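L0028 (Mitochondria associated protein) (Escherichia coli, PDB 3GCG) is a bacterial effector of the WxxxE type that probably acts as a guanine nucleotide exchange factor for Rho-family GTPases such as Cdc42. Local coordinates at residues 43-57 with 87-100. Residues are numbered along the deposited sequence; the frame is centred on the assembly and turned at random.
Sequences WFQQEQTTYISRTVN and LQQPLDMNGAQSSI
E47 leaves helix 41-67 with CG trans to N (chi1 176°) and then bends at CG (chi2 65°), which brings its carboxylate to S98 and S99 at the start of helix 99-105. OE2 of E47 accepts twice from the same face. S99 N comes on the syn side, 2.9 Å from E47 OE2, and S99 OG comes from well above the carboxylate plane. S99 OG also accepts from W43 NE1 at 2.9 Å, nearly in the indole plane. E47 OE1 takes the hydroxyl of S98, in a modelled bond so short that its exact length is doubtful. S98 OG in turn N-caps the helix through I100 N. I100 crosses the E47 chain with CG1 3.4 Å from E47 OE1. With an alanine here in place of E47, S99 N and the S98 and S99 hydroxyls would probably lose their shared acceptor group, and the start of helix 99-105 could shift.

Farther along, S53 OG donates to T49 O and accepts from D92 N at 2.8 Å, almost straight (170°). N57 ND2 grips the D92-G95 turn twice, reaching G95 O at 2.8 Å in the carbonyl plane and M93 O at 3.0 Å from above the plane of that second carbonyl. I52 CG2 packs on L91 CD2 at 3.6 Å. R54 CB lies against A96, while its guanidinium pairs with E136.

W43 and E47 form the WxxxE motif. Their bonds described here stay within the chain, so the motif probably shapes the A96-Q97 loop, where Q97 hydrogen-bonds a chain of another protein, rather than acting chemically.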
ATOM      1  N   TRP B  43     -11.525 -14.175  -0.405  1.00 21.41           N
ATOM      2  CA  TRP B  43     -10.970 -13.076  -1.178  1.00 20.17           C
ATOM      3  C   TRP B  43     -12.068 -12.060  -1.503  1.00 19.47           C
ATOM      4  O   TRP B  43     -11.871 -10.851  -1.354  1.00 17.84           O
ATOM      5  CB  TRP B  43     -10.357 -13.574  -2.492  1.00 18.60           C
ATOM      6  CG  TRP B  43      -9.994 -12.434  -3.392  1.00 17.40           C
ATOM      7  CD1 TRP B  43      -8.882 -11.640  -3.304  1.00 17.78           C
ATOM      8  CD2 TRP B  43     -10.804 -11.871  -4.431  1.00 17.14           C
ATOM      9  NE1 TRP B  43      -8.952 -10.621  -4.220  1.00 15.78           N
ATOM     10  CE2 TRP B  43     -10.117 -10.743  -4.931  1.00 17.54           C
ATOM     11  CE3 TRP B  43     -12.038 -12.220  -5.001  1.00 16.32           C
ATOM     12  CZ2 TRP B  43     -10.632  -9.947  -5.960  1.00 13.67           C
ATOM     13  CZ3 TRP B  43     -12.547 -11.430  -6.021  1.00 15.96           C
ATOM     14  CH2 TRP B  43     -11.838 -10.310  -6.496  1.00 18.20           C
ATOM     15  N   PHE B  44     -13.219 -12.555  -1.953  1.00 19.16           N
ATOM     16  CA  PHE B  44     -14.339 -11.681  -2.315  1.00 22.53           C
ATOM     17  C   PHE B  44     -14.765 -10.798  -1.142  1.00 22.36           C
ATOM     18  O   PHE B  44     -14.943  -9.590  -1.298  1.00 22.62           O
ATOM     19  CB  PHE B  44     -15.541 -12.511  -2.785  1.00 24.90           C
ATOM     20  CG  PHE B  44     -16.682 -11.684  -3.318  1.00 26.48           C
ATOM     21  CD1 PHE B  44     -16.655 -11.194  -4.623  1.00 27.50           C
ATOM     22  CD2 PHE B  44     -17.776 -11.373  -2.506  1.00 26.72           C
ATOM     23  CE1 PHE B  44     -17.707 -10.398  -5.116  1.00 30.69           C
ATOM     24  CE2 PHE B  44     -18.835 -10.579  -2.985  1.00 29.09           C
ATOM     25  CZ  PHE B  44     -18.801 -10.089  -4.291  1.00 29.73           C
ATOM     26  N   GLN B  45     -14.930 -11.413   0.027  1.00 23.11           N
ATOM     27  CA  GLN B  45     -15.329 -10.691   1.231  1.00 23.91           C
ATOM     28  C   GLN B  45     -14.333  -9.587   1.589  1.00 23.09           C
ATOM     29  O   GLN B  45     -14.717  -8.437   1.821  1.00 20.04           O
ATOM     30  CB  GLN B  45     -15.458 -11.665   2.413  1.00 26.55           C
ATOM     31  CG  GLN B  45     -16.717 -12.530   2.395  1.00 31.85           C
ATOM     32  CD  GLN B  45     -16.833 -13.448   3.614  1.00 35.87           C
ATOM     33  OE1 GLN B  45     -16.805 -12.995   4.763  1.00 36.28           O
ATOM     34  NE2 GLN B  45     -16.973 -14.746   3.362  1.00 36.94           N
ATOM     35  N   GLN B  46     -13.053  -9.945   1.626  1.00 22.00           N
ATOM     36  CA  GLN B  46     -12.003  -8.995   1.971  1.00 22.39           C
ATOM     37  C   GLN B  46     -11.884  -7.837   0.983  1.00 21.92           C
ATOM     38  O   GLN B  46     -11.793  -6.680   1.384  1.00 20.57           O
ATOM     39  CB  GLN B  46     -10.663  -9.718   2.065  1.00 21.38           C
ATOM     40  CG  GLN B  46     -10.698 -10.924   2.971  1.00 23.75           C
ATOM     41  CD  GLN B  46      -9.315 -11.376   3.383  1.00 24.61           C
ATOM     42  OE1 GLN B  46      -8.325 -11.098   2.698  1.00 22.03           O
ATOM     43  NE2 GLN B  46      -9.237 -12.087   4.502  1.00 23.87           N
ATOM     44  N   GLU B  47     -11.879  -8.157  -0.306  1.00 22.32           N
ATOM     45  CA  GLU B  47     -11.765  -7.135  -1.334  1.00 23.09           C
ATOM     46  C   GLU B  47     -12.959  -6.189  -1.299  1.00 23.39           C
ATOM     47  O   GLU B  47     -12.795  -4.975  -1.395  1.00 24.42           O
ATOM     48  CB  GLU B  47     -11.649  -7.778  -2.720  1.00 21.79           C
ATOM     49  CG  GLU B  47     -11.628  -6.767  -3.850  1.00 23.14           C
ATOM     50  CD  GLU B  47     -10.392  -5.885  -3.814  1.00 23.80           C
ATOM     51  OE1 GLU B  47     -10.437  -4.800  -4.425  1.00 22.10           O
ATOM     52  OE2 GLU B  47      -9.379  -6.281  -3.189  1.00 20.76           O
ATOM     53  N   GLN B  48     -14.160  -6.742  -1.154  1.00 23.08           N
ATOM     54  CA  GLN B  48     -15.365  -5.916  -1.100  1.00 22.98           C
ATOM     55  C   GLN B  48     -15.302  -4.844  -0.006  1.00 21.95           C
ATOM     56  O   GLN B  48     -15.539  -3.661  -0.279  1.00 21.05           O
ATOM     57  CB  GLN B  48     -16.604  -6.789  -0.879  1.00 23.96           C
ATOM     58  CG  GLN B  48     -17.918  -6.036  -1.041  1.00 24.98           C
ATOM     59  CD  GLN B  48     -19.118  -6.974  -1.148  1.00 29.64           C
ATOM     60  OE1 GLN B  48     -19.342  -7.822  -0.273  1.00 27.28           O
ATOM     61  NE2 GLN B  48     -19.895  -6.823  -2.222  1.00 25.90           N
ATOM     62  N   THR B  49     -14.994  -5.244   1.229  1.00 19.73           N
ATOM     63  CA  THR B  49     -14.930  -4.266   2.306  1.00 20.00           C
ATOM     64  C   THR B  49     -13.723  -3.347   2.122  1.00 19.03           C
ATOM     65  O   THR B  49     -13.749  -2.195   2.531  1.00 18.74           O
ATOM     66  CB  THR B  49     -14.889  -4.932   3.721  1.00 21.97           C
ATOM     67  OG1 THR B  49     -13.595  -4.764   4.314  1.00 24.44           O
ATOM     68  CG2 THR B  49     -15.220  -6.394   3.638  1.00 20.38           C
ATOM     69  N   THR B  50     -12.680  -3.854   1.479  1.00 20.62           N
ATOM     70  CA  THR B  50     -11.482  -3.059   1.238  1.00 20.76           C
ATOM     71  C   THR B  50     -11.691  -2.010   0.140  1.00 20.03           C
ATOM     72  O   THR B  50     -11.365  -0.838   0.335  1.00 20.60           O
ATOM     73  CB  THR B  50     -10.282  -3.951   0.857  1.00 19.24           C
ATOM     74  OG1 THR B  50      -9.878  -4.713   1.999  1.00 18.22           O
ATOM     75  CG2 THR B  50      -9.108  -3.102   0.379  1.00 16.68           C
ATOM     76  N   TYR B  51     -12.224  -2.438  -1.005  1.00 18.42           N
ATOM     77  CA  TYR B  51     -12.475  -1.536  -2.135  1.00 19.06           C
ATOM     78  C   TYR B  51     -13.473  -0.439  -1.768  1.00 18.68           C
ATOM     79  O   TYR B  51     -13.301   0.727  -2.125  1.00 18.29           O
ATOM     80  CB  TYR B  51     -13.016  -2.305  -3.342  1.00 18.13           C
ATOM     81  CG  TYR B  51     -13.125  -1.436  -4.578  1.00 17.39           C
ATOM     82  CD1 TYR B  51     -12.066  -1.332  -5.479  1.00 16.46           C
ATOM     83  CD2 TYR B  51     -14.257  -0.649  -4.799  1.00 19.52           C
ATOM     84  CE1 TYR B  51     -12.122  -0.465  -6.561  1.00 16.37           C
ATOM     85  CE2 TYR B  51     -14.324   0.232  -5.877  1.00 19.36           C
ATOM     86  CZ  TYR B  51     -13.255   0.318  -6.750  1.00 20.02           C
ATOM     87  OH  TYR B  51     -13.317   1.208  -7.801  1.00 24.05           O
ATOM     88  N   ILE B  52     -14.522  -0.825  -1.054  1.00 19.48           N
ATOM     89  CA  ILE B  52     -15.542   0.112  -0.624  1.00 19.15           C
ATOM     90  C   ILE B  52     -14.981   1.091   0.406  1.00 17.91           C
ATOM     91  O   ILE B  52     -15.283   2.287   0.352  1.00 16.35           O
ATOM     92  CB  ILE B  52     -16.738  -0.628  -0.016  1.00 19.80           C
ATOM     93  CG1 ILE B  52     -17.425  -1.471  -1.092  1.00 21.38           C
ATOM     94  CG2 ILE B  52     -17.724   0.372   0.589  1.00 22.61           C
ATOM     95  CD1 ILE B  52     -18.506  -2.402  -0.529  1.00 23.40           C
ATOM     96  N   SER B  53     -14.168   0.580   1.334  1.00 16.42           N
ATOM     97  CA  SER B  53     -13.552   1.411   2.373  1.00 15.72           C
ATOM     98  C   SER B  53     -12.594   2.412   1.761  1.00 15.20           C
ATOM     99  O   SER B  53     -12.500   3.551   2.209  1.00 15.59           O
ATOM    100  CB  SER B  53     -12.775   0.557   3.380  1.00 14.75           C
ATOM    101  OG  SER B  53     -13.646  -0.255   4.136  1.00 14.50           O
ATOM    102  N   ARG B  54     -11.865   1.982   0.743  1.00 16.18           N
ATOM    103  CA  ARG B  54     -10.929   2.882   0.105  1.00 18.19           C
ATOM    104  C   ARG B  54     -11.723   3.939  -0.666  1.00 16.73           C
ATOM    105  O   ARG B  54     -11.349   5.109  -0.682  1.00 17.26           O
ATOM    106  CB  ARG B  54      -9.964   2.082  -0.779  1.00 21.13           C
ATOM    107  CG  ARG B  54     -10.145   2.181  -2.262  1.00 27.30           C
ATOM    108  CD  ARG B  54      -9.222   3.212  -2.868  1.00 31.15           C
ATOM    109  NE  ARG B  54      -9.199   3.081  -4.322  1.00 38.45           N
ATOM    110  CZ  ARG B  54      -8.469   2.188  -4.982  1.00 41.02           C
ATOM    111  NH1 ARG B  54      -7.679   1.349  -4.322  1.00 43.15           N
ATOM    112  NH2 ARG B  54      -8.556   2.108  -6.305  1.00 44.07           N
ATOM    113  N   THR B  55     -12.834   3.533  -1.277  1.00 15.52           N
ATOM    114  CA  THR B  55     -13.694   4.471  -2.007  1.00 16.47           C
ATOM    115  C   THR B  55     -14.162   5.531  -1.009  1.00 15.80           C
ATOM    116  O   THR B  55     -14.196   6.717  -1.318  1.00 15.44           O
ATOM    117  CB  THR B  55     -14.934   3.763  -2.614  1.00 15.26           C
ATOM    118  OG1 THR B  55     -14.510   2.816  -3.599  1.00 16.07           O
ATOM    119  CG2 THR B  55     -15.853   4.767  -3.292  1.00 17.46           C
ATOM    120  N   VAL B  56     -14.507   5.089   0.198  1.00 15.39           N
ATOM    121  CA  VAL B  56     -14.952   6.007   1.236  1.00 15.09           C
ATOM    122  C   VAL B  56     -13.813   6.926   1.662  1.00 15.55           C
ATOM    123  O   VAL B  56     -13.991   8.135   1.745  1.00 18.33           O
ATOM    124  CB  VAL B  56     -15.472   5.256   2.478  1.00 12.96           C
ATOM    125  CG1 VAL B  56     -15.726   6.238   3.599  1.00 13.47           C
ATOM    126  CG2 VAL B  56     -16.751   4.504   2.144  1.00 12.43           C
ATOM    127  N   ASN B  57     -12.645   6.354   1.937  1.00 16.11           N
ATOM    128  CA  ASN B  57     -11.496   7.156   2.346  1.00 16.85           C
ATOM    129  C   ASN B  57     -11.077   8.151   1.272  1.00 16.38           C
ATOM    130  O   ASN B  57     -10.613   9.241   1.572  1.00 17.03           O
ATOM    131  CB  ASN B  57     -10.310   6.258   2.698  1.00 14.54           C
ATOM    132  CG  ASN B  57     -10.304   5.865   4.151  1.00 14.63           C
ATOM    133  OD1 ASN B  57     -10.471   6.707   5.023  1.00 16.63           O
ATOM    134  ND2 ASN B  57     -10.106   4.580   4.423  1.00 19.41           N
ATOM    135  N   LEU B  87     -25.029   1.037   3.695  1.00 32.89           N
ATOM    136  CA  LEU B  87     -24.691  -0.005   2.730  1.00 33.86           C
ATOM    137  C   LEU B  87     -24.951  -1.406   3.259  1.00 34.75           C
ATOM    138  O   LEU B  87     -25.002  -2.365   2.489  1.00 36.24           O
ATOM    139  CB  LEU B  87     -23.214   0.093   2.345  1.00 33.46           C
ATOM    140  CG  LEU B  87     -22.712   1.364   1.662  1.00 33.92           C
ATOM    141  CD1 LEU B  87     -21.204   1.245   1.406  1.00 32.80           C
ATOM    142  CD2 LEU B  87     -23.460   1.567   0.360  1.00 31.65           C
ATOM    143  N   GLN B  88     -25.118  -1.528   4.569  1.00 34.82           N
ATOM    144  CA  GLN B  88     -25.330  -2.837   5.163  1.00 36.01           C
ATOM    145  C   GLN B  88     -24.135  -3.672   4.745  1.00 35.59           C
ATOM    146  O   GLN B  88     -24.278  -4.788   4.245  1.00 35.89           O
ATOM    147  CB  GLN B  88     -26.619  -3.476   4.643  1.00 36.68           C
ATOM    148  CG  GLN B  88     -27.884  -2.869   5.218  1.00 39.21           C
ATOM    149  CD  GLN B  88     -27.955  -3.012   6.727  1.00 40.38           C
ATOM    150  OE1 GLN B  88     -27.852  -4.117   7.268  1.00 42.50           O
ATOM    151  NE2 GLN B  88     -28.131  -1.894   7.417  1.00 39.19           N
ATOM    152  N   GLN B  89     -22.950  -3.106   4.940  1.00 34.94           N
ATOM    153  CA  GLN B  89     -21.709  -3.781   4.582  1.00 35.11           C
ATOM    154  C   GLN B  89     -20.644  -3.410   5.603  1.00 33.41           C
ATOM    155  O   GLN B  89     -20.478  -2.236   5.936  1.00 33.78           O
ATOM    156  CB  GLN B  89     -21.243  -3.317   3.194  1.00 37.26           C
ATOM    157  CG  GLN B  89     -20.575  -4.384   2.331  1.00 39.46           C
ATOM    158  CD  GLN B  89     -21.590  -5.219   1.576  1.00 40.24           C
ATOM    159  OE1 GLN B  89     -22.263  -6.079   2.152  1.00 41.94           O
ATOM    160  NE2 GLN B  89     -21.721  -4.957   0.277  1.00 39.84           N
ATOM    161  N   PRO B  90     -19.913  -4.405   6.128  1.00 32.52           N
ATOM    162  CA  PRO B  90     -18.872  -4.072   7.107  1.00 31.59           C
ATOM    163  C   PRO B  90     -17.745  -3.319   6.393  1.00 29.11           C
ATOM    164  O   PRO B  90     -17.379  -3.658   5.266  1.00 28.99           O
ATOM    165  CB  PRO B  90     -18.428  -5.440   7.615  1.00 32.29           C
ATOM    166  CG  PRO B  90     -18.615  -6.311   6.398  1.00 32.79           C
ATOM    167  CD  PRO B  90     -19.966  -5.859   5.887  1.00 31.96           C
ATOM    168  N   LEU B  91     -17.212  -2.291   7.044  1.00 26.37           N
ATOM    169  CA  LEU B  91     -16.139  -1.499   6.463  1.00 24.78           C
ATOM    170  C   LEU B  91     -14.934  -1.421   7.404  1.00 23.89           C
ATOM    171  O   LEU B  91     -15.013  -1.828   8.560  1.00 24.72           O
ATOM    172  CB  LEU B  91     -16.657  -0.091   6.145  1.00 24.41           C
ATOM    173  CG  LEU B  91     -17.910  -0.021   5.263  1.00 24.91           C
ATOM    174  CD1 LEU B  91     -18.253   1.445   4.976  1.00 23.76           C
ATOM    175  CD2 LEU B  91     -17.674  -0.779   3.953  1.00 24.35           C
ATOM    176  N   ASP B  92     -13.823  -0.898   6.901  1.00 22.53           N
ATOM    177  CA  ASP B  92     -12.595  -0.767   7.680  1.00 23.03           C
ATOM    178  C   ASP B  92     -11.987   0.597   7.335  1.00 23.55           C
ATOM    179  O   ASP B  92     -11.527   0.811   6.221  1.00 23.38           O
ATOM    180  CB  ASP B  92     -11.638  -1.903   7.310  1.00 22.27           C
ATOM    181  CG  ASP B  92     -10.384  -1.924   8.163  1.00 24.14           C
ATOM    182  OD1 ASP B  92      -9.852  -3.031   8.383  1.00 25.67           O
ATOM    183  OD2 ASP B  92      -9.915  -0.851   8.600  1.00 23.88           O
ATOM    184  N   MET B  93     -11.976   1.520   8.288  1.00 23.48           N
ATOM    185  CA  MET B  93     -11.456   2.840   7.987  1.00 25.68           C
ATOM    186  C   MET B  93     -10.000   2.924   7.573  1.00 23.85           C
ATOM    187  O   MET B  93      -9.524   3.997   7.269  1.00 23.59           O
ATOM    188  CB  MET B  93     -11.741   3.816   9.133  1.00 30.10           C
ATOM    189  CG  MET B  93     -11.188   3.458  10.482  1.00 36.20           C
ATOM    190  SD  MET B  93     -11.771   4.695  11.677  1.00 46.10           S
ATOM    191  CE  MET B  93     -13.405   4.057  12.012  1.00 42.50           C
ATOM    192  N   ASN B  94      -9.294   1.798   7.550  1.00 24.48           N
ATOM    193  CA  ASN B  94      -7.896   1.784   7.116  1.00 21.45           C
ATOM    194  C   ASN B  94      -7.830   1.308   5.659  1.00 19.21           C
ATOM    195  O   ASN B  94      -6.763   1.296   5.049  1.00 16.62           O
ATOM    196  CB  ASN B  94      -7.069   0.838   7.987  1.00 22.51           C
ATOM    197  CG  ASN B  94      -6.943   1.321   9.415  1.00 26.79           C
ATOM    198  OD1 ASN B  94      -6.736   0.527  10.337  1.00 24.58           O
ATOM    199  ND2 ASN B  94      -7.052   2.632   9.608  1.00 27.53           N
ATOM    200  N   GLY B  95      -8.973   0.905   5.109  1.00 18.46           N
ATOM    201  CA  GLY B  95      -9.003   0.429   3.730  1.00 18.94           C
ATOM    202  C   GLY B  95      -8.466   1.464   2.760  1.00 19.23           C
ATOM    203  O   GLY B  95      -8.874   2.631   2.804  1.00 20.87           O
ATOM    204  N   ALA B  96      -7.558   1.058   1.876  1.00 19.51           N
ATOM    205  CA  ALA B  96      -6.989   2.004   0.923  1.00 19.27           C
ATOM    206  C   ALA B  96      -6.314   1.403  -0.309  1.00 18.02           C
ATOM    207  O   ALA B  96      -5.996   2.128  -1.246  1.00 17.28           O
ATOM    208  CB  ALA B  96      -6.004   2.913   1.644  1.00 20.71           C
ATOM    209  N   GLN B  97      -6.080   0.094  -0.304  1.00 18.52           N
ATOM    210  CA  GLN B  97      -5.428  -0.576  -1.432  1.00 16.93           C
ATOM    211  C   GLN B  97      -6.204  -1.823  -1.839  1.00 16.90           C
ATOM    212  O   GLN B  97      -6.295  -2.797  -1.090  1.00 16.15           O
ATOM    213  CB  GLN B  97      -3.988  -0.973  -1.076  1.00 16.51           C
ATOM    214  CG  GLN B  97      -3.054   0.185  -0.682  1.00 12.96           C
ATOM    215  CD  GLN B  97      -2.738   1.107  -1.843  1.00 12.44           C
ATOM    216  OE1 GLN B  97      -2.418   0.650  -2.937  1.00 11.90           O
ATOM    217  NE2 GLN B  97      -2.809   2.412  -1.606  1.00 12.97           N
ATOM    218  N   SER B  98      -6.752  -1.774  -3.042  1.00 17.34           N
ATOM    219  CA  SER B  98      -7.546  -2.854  -3.614  1.00 17.48           C
ATOM    220  C   SER B  98      -6.632  -3.884  -4.274  1.00 15.56           C
ATOM    221  O   SER B  98      -5.722  -3.523  -5.003  1.00 15.87           O
ATOM    222  CB  SER B  98      -8.510  -2.258  -4.649  1.00 16.02           C
ATOM    223  OG  SER B  98      -9.002  -3.236  -5.547  1.00 19.62           O
ATOM    224  N   SER B  99      -6.870  -5.165  -4.032  1.00 14.22           N
ATOM    225  CA  SER B  99      -6.019  -6.169  -4.652  1.00 15.11           C
ATOM    226  C   SER B  99      -6.344  -6.269  -6.137  1.00 14.63           C
ATOM    227  O   SER B  99      -5.589  -6.859  -6.900  1.00 15.81           O
ATOM    228  CB  SER B  99      -6.192  -7.532  -3.972  1.00 15.60           C
ATOM    229  OG  SER B  99      -7.450  -8.112  -4.261  1.00 12.82           O
ATOM    230  N   ILE B 100      -7.468  -5.685  -6.548  1.00 15.87           N
ATOM    231  CA  ILE B 100      -7.854  -5.703  -7.958  1.00 17.93           C
ATOM    232  C   ILE B 100      -6.926  -4.766  -8.724  1.00 17.57           C
ATOM    233  O   ILE B 100      -6.434  -5.102  -9.797  1.00 20.20           O
ATOM    234  CB  ILE B 100      -9.313  -5.214  -8.177  1.00 17.69           C
ATOM    235  CG1 ILE B 100     -10.310  -6.200  -7.569  1.00 17.88           C
ATOM    236  CG2 ILE B 100      -9.596  -5.071  -9.665  1.00 19.69           C
ATOM    237  CD1 ILE B 100     -11.736  -5.699  -7.610  1.00 18.65           C
TER